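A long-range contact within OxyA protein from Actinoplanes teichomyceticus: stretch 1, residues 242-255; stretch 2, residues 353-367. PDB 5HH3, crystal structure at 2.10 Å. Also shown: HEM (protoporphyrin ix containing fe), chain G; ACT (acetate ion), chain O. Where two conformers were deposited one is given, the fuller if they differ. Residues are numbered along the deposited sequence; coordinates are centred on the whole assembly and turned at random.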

# COMPACT_ATOMS: atom_id res chain seq x y z
N GLN B 242 13.70 0.95 16.03
CA GLN B 242 14.98 0.86 15.32
C GLN B 242 16.09 0.34 16.24
O GLN B 242 16.85 -0.55 15.87
CB GLN B 242 15.40 2.23 14.76
CG GLN B 242 14.58 2.76 13.60
CD GLN B 242 15.22 2.49 12.23
OE1 GLN B 242 15.88 1.45 11.99
NE2 GLN B 242 15.01 3.42 11.32
N VAL B 243 16.15 0.89 17.46
CA VAL B 243 17.19 0.53 18.40
C VAL B 243 17.00 -0.91 18.90
O VAL B 243 17.95 -1.65 18.96
CB VAL B 243 17.25 1.51 19.58
CG1 VAL B 243 18.15 0.99 20.70
CG2 VAL B 243 17.71 2.88 19.09
N ALA B 244 15.77 -1.27 19.27
CA ALA B 244 15.48 -2.63 19.72
C ALA B 244 15.80 -3.68 18.66
O ALA B 244 16.42 -4.71 18.98
CB ALA B 244 14.03 -2.75 20.15
N ARG B 245 15.40 -3.43 17.41
CA ARG B 245 15.65 -4.38 16.32
C ARG B 245 17.13 -4.57 16.05
O ARG B 245 17.57 -5.70 15.82
CB ARG B 245 14.90 -4.00 15.04
CG ARG B 245 13.39 -4.28 15.13
CD ARG B 245 12.64 -4.02 13.82
NE ARG B 245 12.87 -2.70 13.27
CZ ARG B 245 13.78 -2.36 12.36
NH1 ARG B 245 14.65 -3.24 11.81
NH2 ARG B 245 13.85 -1.09 12.00
N PHE B 246 17.88 -3.48 16.08
CA PHE B 246 19.34 -3.54 15.93
C PHE B 246 20.04 -4.34 17.06
O PHE B 246 20.93 -5.13 16.78
CB PHE B 246 19.93 -2.15 15.86
CG PHE B 246 21.38 -2.14 15.53
CD1 PHE B 246 22.34 -2.26 16.53
CD2 PHE B 246 21.80 -2.03 14.21
CE1 PHE B 246 23.68 -2.27 16.23
CE2 PHE B 246 23.14 -2.07 13.89
CZ PHE B 246 24.09 -2.16 14.89
N LEU B 247 19.67 -4.08 18.31
CA LEU B 247 20.27 -4.77 19.45
C LEU B 247 19.96 -6.28 19.41
O LEU B 247 20.82 -7.09 19.74
CB LEU B 247 19.82 -4.16 20.78
CG LEU B 247 20.35 -2.76 21.11
CD1 LEU B 247 19.71 -2.26 22.40
CD2 LEU B 247 21.86 -2.75 21.20
N ALA B 248 18.74 -6.64 18.99
CA ALA B 248 18.39 -8.06 18.81
C ALA B 248 19.24 -8.69 17.71
O ALA B 248 19.77 -9.78 17.91
CB ALA B 248 16.90 -8.23 18.53
N ALA B 249 19.41 -8.01 16.58
CA ALA B 249 20.26 -8.53 15.50
C ALA B 249 21.74 -8.56 15.88
O ALA B 249 22.48 -9.46 15.47
CB ALA B 249 20.05 -7.76 14.21
N GLY B 250 22.17 -7.57 16.67
CA GLY B 250 23.52 -7.56 17.23
C GLY B 250 23.80 -8.73 18.15
O GLY B 250 24.84 -9.38 18.02
N ALA B 251 22.88 -8.99 19.09
CA ALA B 251 23.01 -10.14 19.98
C ALA B 251 23.09 -11.46 19.19
O ALA B 251 23.85 -12.36 19.58
CB ALA B 251 21.86 -10.18 20.98
N TRP B 252 22.32 -11.56 18.10
CA TRP B 252 22.36 -12.75 17.24
C TRP B 252 23.73 -12.90 16.59
O TRP B 252 24.31 -13.98 16.62
CB TRP B 252 21.24 -12.70 16.20
CG TRP B 252 21.12 -13.89 15.28
CD1 TRP B 252 21.65 -15.13 15.46
CD2 TRP B 252 20.38 -13.95 14.05
NE1 TRP B 252 21.31 -15.95 14.41
CE2 TRP B 252 20.52 -15.26 13.54
CE3 TRP B 252 19.60 -13.02 13.33
CZ2 TRP B 252 19.93 -15.67 12.35
CZ3 TRP B 252 19.02 -13.43 12.14
CH2 TRP B 252 19.18 -14.74 11.66
N LEU B 253 24.25 -11.80 16.03
CA LEU B 253 25.59 -11.79 15.43
C LEU B 253 26.67 -12.15 16.45
O LEU B 253 27.63 -12.87 16.11
CB LEU B 253 25.89 -10.44 14.77
CG LEU B 253 27.18 -10.35 13.93
CD1 LEU B 253 27.11 -11.23 12.71
CD2 LEU B 253 27.47 -8.92 13.51
N MET B 254 26.52 -11.68 17.69
CA MET B 254 27.46 -12.04 18.76
C MET B 254 27.44 -13.53 19.14
O MET B 254 28.49 -14.13 19.28
CB MET B 254 27.22 -11.21 20.01
CG MET B 254 27.49 -9.72 19.79
SD MET B 254 26.96 -8.74 21.20
CE MET B 254 27.97 -9.55 22.46
N ALA B 255 26.24 -14.10 19.29
CA ALA B 255 26.10 -15.54 19.48
C ALA B 255 26.59 -16.35 18.24
O ALA B 255 27.21 -17.41 18.39
CB ALA B 255 24.65 -15.89 19.83
CHA HEM G . 15.77 9.09 9.43
CHB HEM G . 15.25 9.48 14.23
CHC HEM G . 17.61 5.26 14.80
CHD HEM G . 18.18 4.95 10.02
C1A HEM G . 15.41 9.53 10.68
C2A HEM G . 14.59 10.67 10.92
C3A HEM G . 14.45 10.79 12.27
C4A HEM G . 15.17 9.72 12.87
CMA HEM G . 13.65 11.84 13.00
CAA HEM G . 14.00 11.58 9.86
CBA HEM G . 15.01 12.69 9.55
CGA HEM G . 14.57 13.66 8.47
O1A HEM G . 13.70 13.37 7.61
O2A HEM G . 15.09 14.81 8.42
C1B HEM G . 15.84 8.35 14.83
C2B HEM G . 15.86 8.09 16.24
C3B HEM G . 16.52 6.89 16.42
C4B HEM G . 16.91 6.44 15.05
CMB HEM G . 15.27 8.95 17.33
CAB HEM G . 16.89 6.14 17.65
CBB HEM G . 16.75 6.55 18.91
C1C HEM G . 17.98 4.77 13.55
C2C HEM G . 18.68 3.57 13.32
C3C HEM G . 18.84 3.47 11.93
C4C HEM G . 18.23 4.65 11.36
CMC HEM G . 19.13 2.58 14.37
CAC HEM G . 19.51 2.43 11.11
CBC HEM G . 20.17 1.36 11.57
C1D HEM G . 17.54 6.08 9.51
C2D HEM G . 17.49 6.32 8.06
C3D HEM G . 16.82 7.47 7.88
C4D HEM G . 16.47 7.92 9.25
CMD HEM G . 18.03 5.48 6.92
CAD HEM G . 16.51 8.11 6.54
CBD HEM G . 15.24 7.58 5.85
CGD HEM G . 15.02 8.28 4.50
O1D HEM G . 14.03 8.04 3.78
O2D HEM G . 15.80 9.12 4.03
NA HEM G . 15.77 8.97 11.88
NB HEM G . 16.49 7.37 14.19
NC HEM G . 17.76 5.42 12.37
ND HEM G . 16.95 7.09 10.19
FE HEM G . 16.74 7.23 12.10
C ACT O . 10.91 1.84 12.08
O ACT O . 9.88 2.19 12.69
OXT ACT O . 11.75 1.05 12.58
CH3 ACT O . 11.15 2.38 10.70
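Stretch 2, residues 353-367: LAELVFRTAIPALAH

Stretch 2 is helical throughout, part of a longer helix, and lies along the helix of stretch 1 in the same N-to-C sense. The two axes cross at -30° and approach to 10.6 Å. Register follows from that direction: Val243 lies nearest Ala354, Leu247 nearest Phe358 and Met254 nearest Ala366, with CA to CA distances of 6.3, 7.1 and 7.7 Å. Pro363 has no amide hydrogen to give to the preceding turn, and the helix of stretch 2 kinks there; bonding resumes with Ala364 N to Thr360 O at 3.3 Å. No hydrogen bond joins the two helices, so the fit rests on the shapes of apolar side chains.

The clearest bump is Leu247. Its CB leaves sideways, but the end of the side chain comes nearer to stretch 2 and settles into a hollow formed by Val357, Phe358, Ala361 and Ile362. Leu247 CD2 lies 3.8 Å from Phe358 CD1, 4.0 Å from Ala361 CB and 4.1 Å from Ile362 CD1, while Leu247 CD1 lies 4.2 Å from Val357 CG1. A branched leucine can touch several walls at once, and the small Ala361 takes up little of the hollow.

Toward the N-terminal end, Phe358 in its m rotamer stacks face to face on Phe246, with ring centroids 3.9 Å apart and planes at 20°; Phe246 CD1 is 3.4 Å from Phe358 CE1. Flat rings bury much surface in a thin space. Val243 packs beside the Phe358 ring, its CG1 3.7 Å from Val357 CG1 and 3.9 Å from Phe358 CE1. The heme borders this end of the contact: Phe358 CZ lies 3.7 Å from HEM CMC, and Val243 CG2 lies 3.7 Å from HEM CAB.

Further along, Gly250 offers a backbone without a bump. An ideal CB here would point toward stretch 2 and come within a tight 3.2 Å of Ile362 CD1, so the absence of a side chain leaves room for that methyl. Ala251 keeps a low profile one residue later, its CB 4.0 Å from Leu365 CD2.

Met254, whose CB points toward stretch 2, closes the contact. Its long, unbranched side chain reaches across the wider gap between the backbones: Met254 SD lies 3.7 Å from Ile362 CG2, and Met254 CE lies 3.7 Å from Leu365 CG and 3.8 Å from Ala366 CB. The same CE approaches Ala366 N to 3.5 Å, so the methyl meets backbone as well as side chain.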

# COMPACT_ATOMS: atom_id res chain seq x y z
N LEU B 353 22.39 9.32 19.06
CA LEU B 353 21.73 8.59 20.13
C LEU B 353 21.77 7.06 19.89
O LEU B 353 22.14 6.31 20.80
CB LEU B 353 20.27 9.06 20.30
CG LEU B 353 19.41 8.34 21.34
CD1 LEU B 353 20.05 8.39 22.72
CD2 LEU B 353 18.02 8.97 21.43
N ALA B 354 21.39 6.63 18.70
CA ALA B 354 21.43 5.21 18.36
C ALA B 354 22.84 4.64 18.57
O ALA B 354 22.99 3.64 19.26
CB ALA B 354 20.97 4.97 16.94
N GLU B 355 23.87 5.32 18.06
CA GLU B 355 25.24 4.84 18.18
C GLU B 355 25.73 4.78 19.61
O GLU B 355 26.48 3.85 19.95
CB GLU B 355 26.22 5.66 17.34
CG GLU B 355 26.05 5.41 15.85
CD GLU B 355 27.00 6.22 14.98
OE1 GLU B 355 27.23 5.84 13.82
OE2 GLU B 355 27.50 7.27 15.44
N LEU B 356 25.35 5.75 20.43
CA LEU B 356 25.69 5.75 21.87
C LEU B 356 25.12 4.52 22.58
O LEU B 356 25.81 3.88 23.38
CB LEU B 356 25.16 7.02 22.55
CG LEU B 356 25.29 7.09 24.07
CD1 LEU B 356 26.77 7.00 24.46
CD2 LEU B 356 24.66 8.35 24.64
N VAL B 357 23.86 4.21 22.30
CA VAL B 357 23.22 3.02 22.85
C VAL B 357 23.96 1.74 22.39
O VAL B 357 24.22 0.88 23.21
CB VAL B 357 21.71 2.96 22.51
CG1 VAL B 357 21.10 1.62 22.92
CG2 VAL B 357 20.98 4.09 23.23
N PHE B 358 24.31 1.64 21.12
CA PHE B 358 24.95 0.44 20.58
C PHE B 358 26.37 0.30 21.10
O PHE B 358 26.77 -0.81 21.48
CB PHE B 358 24.99 0.43 19.06
CG PHE B 358 23.65 0.61 18.38
CD1 PHE B 358 22.46 0.23 18.98
CD2 PHE B 358 23.60 1.16 17.09
CE1 PHE B 358 21.23 0.40 18.30
CE2 PHE B 358 22.39 1.33 16.42
CZ PHE B 358 21.21 0.94 17.02
N ARG B 359 27.10 1.42 21.11
CA ARG B 359 28.49 1.49 21.59
C ARG B 359 28.60 1.07 23.05
O ARG B 359 29.64 0.60 23.48
CB ARG B 359 29.06 2.92 21.41
CG ARG B 359 30.29 3.27 22.25
CD ARG B 359 30.96 4.57 21.80
NE ARG B 359 30.03 5.42 21.07
CZ ARG B 359 29.49 6.53 21.56
NH1 ARG B 359 29.79 6.95 22.78
NH2 ARG B 359 28.65 7.22 20.82
N THR B 360 27.53 1.29 23.81
CA THR B 360 27.48 0.98 25.23
C THR B 360 26.95 -0.42 25.47
O THR B 360 27.57 -1.19 26.20
CB THR B 360 26.59 2.01 25.98
OG1 THR B 360 27.08 3.33 25.70
CG2 THR B 360 26.64 1.78 27.49
N ALA B 361 25.82 -0.76 24.85
CA ALA B 361 25.15 -2.03 25.16
C ALA B 361 25.86 -3.28 24.61
O ALA B 361 25.85 -4.33 25.25
CB ALA B 361 23.69 -2.00 24.73
N ILE B 362 26.50 -3.17 23.44
CA ILE B 362 27.12 -4.34 22.83
C ILE B 362 28.37 -4.80 23.61
O ILE B 362 28.47 -5.99 23.92
CB ILE B 362 27.43 -4.12 21.32
CG1 ILE B 362 26.13 -3.94 20.52
CG2 ILE B 362 28.26 -5.26 20.74
CD1 ILE B 362 25.14 -5.07 20.66
N PRO B 363 29.31 -3.89 23.92
CA PRO B 363 30.42 -4.28 24.79
C PRO B 363 29.97 -4.76 26.15
O PRO B 363 30.56 -5.70 26.68
CB PRO B 363 31.23 -2.98 24.93
CG PRO B 363 30.97 -2.28 23.64
CD PRO B 363 29.49 -2.50 23.45
N ALA B 364 28.95 -4.12 26.72
CA ALA B 364 28.39 -4.57 28.01
C ALA B 364 27.94 -6.04 27.96
O ALA B 364 28.25 -6.82 28.86
CB ALA B 364 27.24 -3.70 28.41
N LEU B 365 27.22 -6.40 26.89
CA LEU B 365 26.80 -7.78 26.66
C LEU B 365 27.97 -8.74 26.50
O LEU B 365 27.98 -9.78 27.11
CB LEU B 365 25.88 -7.87 25.44
CG LEU B 365 25.38 -9.26 25.04
CD1 LEU B 365 24.80 -10.05 26.21
CD2 LEU B 365 24.35 -9.14 23.94
N ALA B 366 28.94 -8.39 25.65
CA ALA B 366 30.12 -9.24 25.44
C ALA B 366 30.88 -9.52 26.74
O ALA B 366 31.28 -10.65 26.97
CB ALA B 366 31.06 -8.63 24.41
N HIS B 367 31.03 -8.50 27.59
CA HIS B 367 31.65 -8.67 28.91
C HIS B 367 30.82 -9.49 29.89
O HIS B 367 31.38 -10.25 30.69
CB HIS B 367 31.98 -7.32 29.57
CG HIS B 367 33.25 -6.71 29.08
ND1 HIS B 367 33.28 -5.75 28.08
CD2 HIS B 367 34.54 -6.95 29.41
CE1 HIS B 367 34.53 -5.43 27.83
NE2 HIS B 367 35.32 -6.14 28.63
O HOH W 1 14.83 6.37 11.94